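Alr1585 protein (Nostoc sp., PDB 5C2I) is a haem-containing dye-decolorizing (DyP-type) peroxidase that probably uses hydrogen peroxide to oxidise dyes and other substrates. Local coordinates at residues Val263-Glu268 with Gln445-Met450; Ala284-Leu287 with Arg291-Asp294. The protein carries 1 engineered substitution. All coordinates share one frame; numbering follows the deposited sequence.

Followed from the N terminus, the chain first builds the sheet that includes strands 42-50 and 177-189, then enters the second half with strand 250-261 and helix 263-277. Contact 1 joins the start of this helix to the entry of strand 448-458, reached 177 residues later, so it closes a long loop. Contact 2 is nested inside that loop and joins helix 281-289, the next helix along, to the loop that follows it, after a gap of a few residues. The two lie on the same side of the chain's centre, about 15 Å between centres, without touching. Both hold a haem-pocket residue, Ile448 in contact 1 and Arg291 in contact 2.

Contact 1 (Val263-Glu268 with Gln445-Met450); sequences VKAFRE and QLWINM
The Trp447 indole has one face against the Ala265 methyl and the Phe266 backbone (N and CA) and the opposite face against Gln445 CG. Helix and sheet meet here in the alpha+beta fold of DyP-type peroxidases: strand 250-261 runs into helix 263-277, and strand 448-458, antiparallel to that strand, emerges beside it. The Ala265 methyl makes a CH-pi contact, its CB 3.4 Å from the centroid of the indole's six-membered ring and 11° off the normal. Phe266 CA lies over the five-membered ring, 4.0 Å from its centroid and further off the normal. In Trp447, CB already points toward the helix, and with CG anti to the carbonyl carbon (chi1 -65°) the indole is laid flat against it. One turn further along the helix, Asp269 OD2 accepts a hydrogen bond from Trp447 NE1, which should restrain the indole's turn, and a second from the backbone N of Gln445. An alanine in place of Trp447 would remove the indole, which would probably uncover the Ala265 methyl and cost Asp269 one of its donors. The Phe266 ring, stacked with Phe199 and edge-to-face with Phe444, approaches the indole obliquely, with Phe266 CD2 4.0 Å from Trp447 CD1.

Contact 2 (Ala284-Leu287 with Arg291-Asp294); sequences AGAL and RFAD. With HEM (protoporphyrin IX containing Fe), chain E.
The backbone carbonyl oxygen of Arg291 is buried against Ala286 without a hydrogen-bond partner. What faces it is a carbon: Ala286 CA lies 3.2 Å from Arg291 O in a CA-H...O contact with an angle of 157° at the hydrogen, a weak interaction that probably compensates the oxygen only in part. The setting is a tight return in the C-terminal half of the DyP-type peroxidase fold, where the chain leaves helix 281-289 and doubles back along it beside the haem pocket. The next residue illustrates how a small side chain and a flat one can match. Ala286 CB sits over the middle of the Phe292 ring, 3.5 Å from its centroid and 5° off the ring normal, a CH-pi contact so well centred that all six ring carbons are nearly equidistant from the methyl. Phe292 CG is anti to its own carbonyl carbon (chi1 -73°), which folds the ring back over Ala286 although its CB starts out pointing away from residues 284-287. Pro304, Asn282 and Leu283 also touch this side chain. Arg291 sends its chain the other way, extended from CG to NE, toward the haem. Its guanidinium is held by hydrogen bonds from NH1 to the carbonyl oxygens of Gly295 and Thr311, with a weak one from NH2 to Asn312 OD1. The haem iron carries a water at 2.3 Å, but Arg291 touches the cofactor at a propionate arm: Arg291 NE comes within 3.8 Å of haem CBA, which meets the guanidinium obliquely.

Contact 1 (Val263-Glu268 with Gln445-Met450)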
# COMPACT_ATOMS: atom_id res chain seq x y z
N VAL A 263 23.89 -8.89 9.67
CA VAL A 263 22.76 -8.41 10.46
C VAL A 263 22.38 -9.43 11.51
O VAL A 263 22.12 -9.09 12.67
CB VAL A 263 21.56 -8.11 9.55
CG1 VAL A 263 20.35 -7.67 10.37
CG2 VAL A 263 21.91 -7.03 8.54
N LYS A 264 22.35 -10.70 11.13
CA LYS A 264 21.95 -11.76 12.06
C LYS A 264 22.88 -11.78 13.29
O LYS A 264 22.41 -11.81 14.44
CB LYS A 264 21.98 -13.12 11.36
CG LYS A 264 21.49 -14.28 12.22
CD LYS A 264 21.61 -15.59 11.43
CE LYS A 264 21.57 -16.79 12.34
NZ LYS A 264 20.20 -16.92 12.87
N ALA A 265 24.18 -11.76 13.04
CA ALA A 265 25.16 -11.84 14.12
C ALA A 265 25.20 -10.55 14.94
O ALA A 265 25.33 -10.61 16.17
CB ALA A 265 26.54 -12.16 13.56
N PHE A 266 25.05 -9.41 14.28
CA PHE A 266 24.98 -8.12 14.97
C PHE A 266 23.83 -8.12 15.97
O PHE A 266 24.02 -7.76 17.15
CB PHE A 266 24.87 -6.97 13.97
CG PHE A 266 24.76 -5.60 14.61
CD1 PHE A 266 23.55 -5.13 15.08
CD2 PHE A 266 25.89 -4.80 14.76
CE1 PHE A 266 23.46 -3.87 15.66
CE2 PHE A 266 25.81 -3.57 15.37
CZ PHE A 266 24.60 -3.09 15.81
N ARG A 267 22.64 -8.51 15.52
CA ARG A 267 21.46 -8.53 16.39
C ARG A 267 21.69 -9.47 17.60
O ARG A 267 21.28 -9.13 18.74
CB ARG A 267 20.21 -8.97 15.64
CG ARG A 267 19.75 -8.00 14.57
CD ARG A 267 18.77 -6.94 15.06
NE ARG A 267 18.62 -5.88 14.03
CZ ARG A 267 17.89 -5.99 12.91
NH1 ARG A 267 17.23 -7.12 12.62
NH2 ARG A 267 17.84 -4.96 12.05
N GLU A 268 22.28 -10.64 17.37
CA GLU A 268 22.58 -11.59 18.46
C GLU A 268 23.54 -10.98 19.48
O GLU A 268 23.35 -11.11 20.70
CB GLU A 268 23.18 -12.91 17.94
CG GLU A 268 22.21 -13.75 17.15
CD GLU A 268 22.85 -14.96 16.44
OE1 GLU A 268 24.10 -15.13 16.51
OE2 GLU A 268 22.09 -15.73 15.79
N GLN A 445 31.75 -7.54 18.87
CA GLN A 445 32.44 -8.00 17.70
C GLN A 445 32.17 -7.12 16.49
O GLN A 445 31.13 -6.46 16.40
CB GLN A 445 32.05 -9.42 17.44
CG GLN A 445 32.78 -10.09 16.30
CD GLN A 445 34.28 -10.15 16.54
OE1 GLN A 445 34.98 -9.19 16.21
NE2 GLN A 445 34.75 -11.21 17.17
N LEU A 446 33.13 -7.11 15.58
CA LEU A 446 33.01 -6.35 14.32
C LEU A 446 32.20 -7.17 13.35
O LEU A 446 32.58 -8.29 12.99
CB LEU A 446 34.39 -6.05 13.73
CG LEU A 446 34.47 -5.37 12.38
CD1 LEU A 446 33.80 -4.02 12.43
CD2 LEU A 446 35.92 -5.25 11.94
N TRP A 447 31.04 -6.64 12.95
CA TRP A 447 30.12 -7.33 12.07
C TRP A 447 30.01 -6.67 10.68
O TRP A 447 29.05 -6.91 9.95
CB TRP A 447 28.77 -7.41 12.75
CG TRP A 447 28.80 -8.25 13.96
CD1 TRP A 447 28.54 -7.81 15.24
CD2 TRP A 447 29.19 -9.63 14.08
NE1 TRP A 447 28.69 -8.84 16.12
CE2 TRP A 447 29.08 -9.96 15.44
CE3 TRP A 447 29.60 -10.63 13.18
CZ2 TRP A 447 29.40 -11.24 15.93
CZ3 TRP A 447 29.92 -11.89 13.66
CH2 TRP A 447 29.80 -12.20 15.01
N ILE A 448 31.01 -5.86 10.34
CA ILE A 448 31.15 -5.20 9.04
C ILE A 448 32.45 -5.66 8.39
O ILE A 448 33.50 -5.70 9.06
CB ILE A 448 31.10 -3.68 9.23
CG1 ILE A 448 29.69 -3.31 9.70
CG2 ILE A 448 31.48 -2.95 7.95
CD1 ILE A 448 29.53 -1.87 10.22
N ASN A 449 32.38 -6.13 7.14
CA ASN A 449 33.56 -6.61 6.41
C ASN A 449 33.77 -5.77 5.17
O ASN A 449 32.84 -5.59 4.37
CB ASN A 449 33.36 -8.05 5.94
CG ASN A 449 32.85 -8.97 7.02
OD1 ASN A 449 33.42 -9.03 8.11
ND2 ASN A 449 31.74 -9.68 6.73
N MET A 450 34.98 -5.26 5.01
CA MET A 450 35.37 -4.51 3.82
C MET A 450 35.53 -5.47 2.65
O MET A 450 36.40 -6.36 2.68
CB MET A 450 36.67 -3.78 4.12
CG MET A 450 37.44 -3.25 2.94
SD MET A 450 36.54 -2.11 1.88
CE MET A 450 37.90 -1.66 0.79

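Contact 2 (Ala284-Leu287 with Arg291-Asp294)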
# COMPACT_ATOMS: atom_id res chain seq x y z
N ALA A 284 20.90 -1.02 24.41
CA ALA A 284 22.17 -1.63 23.97
C ALA A 284 22.56 -1.16 22.55
O ALA A 284 23.71 -0.82 22.28
CB ALA A 284 22.09 -3.15 24.04
N GLY A 285 21.60 -1.21 21.63
CA GLY A 285 21.79 -0.67 20.28
C GLY A 285 22.26 0.78 20.28
O GLY A 285 23.23 1.11 19.59
N ALA A 286 21.61 1.62 21.09
CA ALA A 286 21.98 3.00 21.19
C ALA A 286 23.38 3.23 21.77
O ALA A 286 24.08 4.18 21.38
CB ALA A 286 20.96 3.76 22.02
N LEU A 287 23.83 2.35 22.64
CA LEU A 287 25.20 2.43 23.16
C LEU A 287 26.26 2.04 22.13
O LEU A 287 27.42 2.49 22.19
CB LEU A 287 25.35 1.54 24.40
CG LEU A 287 24.49 1.91 25.60
CD1 LEU A 287 24.65 0.93 26.75
CD2 LEU A 287 24.77 3.33 26.08
N ARG A 291 23.03 6.42 18.83
CA ARG A 291 21.62 6.76 18.68
C ARG A 291 20.79 5.49 18.75
O ARG A 291 21.23 4.41 18.37
CB ARG A 291 21.32 7.43 17.32
CG ARG A 291 21.94 8.79 17.10
CD ARG A 291 21.71 9.18 15.65
NE ARG A 291 22.34 10.43 15.31
CZ ARG A 291 21.78 11.64 15.37
NH1 ARG A 291 20.53 11.82 15.83
NH2 ARG A 291 22.49 12.68 15.00
N PHE A 292 19.56 5.63 19.23
CA PHE A 292 18.55 4.60 19.07
C PHE A 292 18.25 4.40 17.61
O PHE A 292 18.62 5.22 16.77
CB PHE A 292 17.28 4.97 19.82
CG PHE A 292 17.43 4.83 21.31
CD1 PHE A 292 17.94 5.88 22.08
CD2 PHE A 292 17.11 3.65 21.95
CE1 PHE A 292 18.11 5.75 23.46
CE2 PHE A 292 17.27 3.52 23.32
CZ PHE A 292 17.78 4.58 24.07
N ALA A 293 17.58 3.29 17.31
CA ALA A 293 17.19 2.95 15.95
C ALA A 293 16.47 4.12 15.26
O ALA A 293 16.72 4.38 14.09
CB ALA A 293 16.34 1.69 15.92
N ASP A 294 15.62 4.83 16.00
CA ASP A 294 14.84 5.93 15.40
C ASP A 294 15.64 7.21 15.19
O ASP A 294 15.14 8.16 14.60
CB ASP A 294 13.54 6.24 16.19
CG ASP A 294 13.82 6.74 17.61
OD1 ASP A 294 14.56 7.70 17.75
OD2 ASP A 294 13.23 6.23 18.56
CHA HEM E . 26.86 8.29 11.56
CHB HEM E . 25.95 3.65 10.61
CHC HEM E . 30.25 3.27 8.42
CHD HEM E . 31.22 7.83 9.61
C1A HEM E . 26.24 7.05 11.51
C2A HEM E . 24.98 6.74 12.10
C3A HEM E . 24.73 5.44 11.83
C4A HEM E . 25.81 4.96 11.07
CMA HEM E . 23.51 4.64 12.20
CAA HEM E . 24.05 7.68 12.88
CBA HEM E . 23.04 8.51 12.09
CGA HEM E . 23.79 9.41 11.14
O1A HEM E . 24.26 10.53 11.50
O2A HEM E . 23.94 9.03 9.97
C1B HEM E . 27.04 3.17 9.89
C2B HEM E . 27.14 1.84 9.36
C3B HEM E . 28.30 1.74 8.72
C4B HEM E . 28.96 3.03 8.92
CMB HEM E . 26.09 0.79 9.49
CAB HEM E . 28.90 0.64 7.93
CBB HEM E . 28.18 -0.33 7.33
C1C HEM E . 30.93 4.49 8.60
C2C HEM E . 32.25 4.73 8.27
C3C HEM E . 32.53 6.02 8.63
C4C HEM E . 31.35 6.56 9.16
CMC HEM E . 33.21 3.81 7.58
CAC HEM E . 33.78 6.77 8.55
CBC HEM E . 35.01 6.31 8.61
C1D HEM E . 30.02 8.32 10.14
C2D HEM E . 29.89 9.72 10.53
C3D HEM E . 28.70 9.84 11.12
C4D HEM E . 28.10 8.50 11.02
CMD HEM E . 30.90 10.84 10.36
CAD HEM E . 28.11 11.11 11.65
CBD HEM E . 28.51 11.41 13.10
CGD HEM E . 27.91 12.71 13.53
O1D HEM E . 27.23 12.69 14.55
O2D HEM E . 28.09 13.80 12.89
NA HEM E . 26.78 5.93 10.95
NB HEM E . 28.16 3.79 9.67
NC HEM E . 30.40 5.57 9.23
ND HEM E . 28.96 7.60 10.51
FE HEM E . 28.59 5.75 10.13
O HOH W 1 27.84 6.22 7.97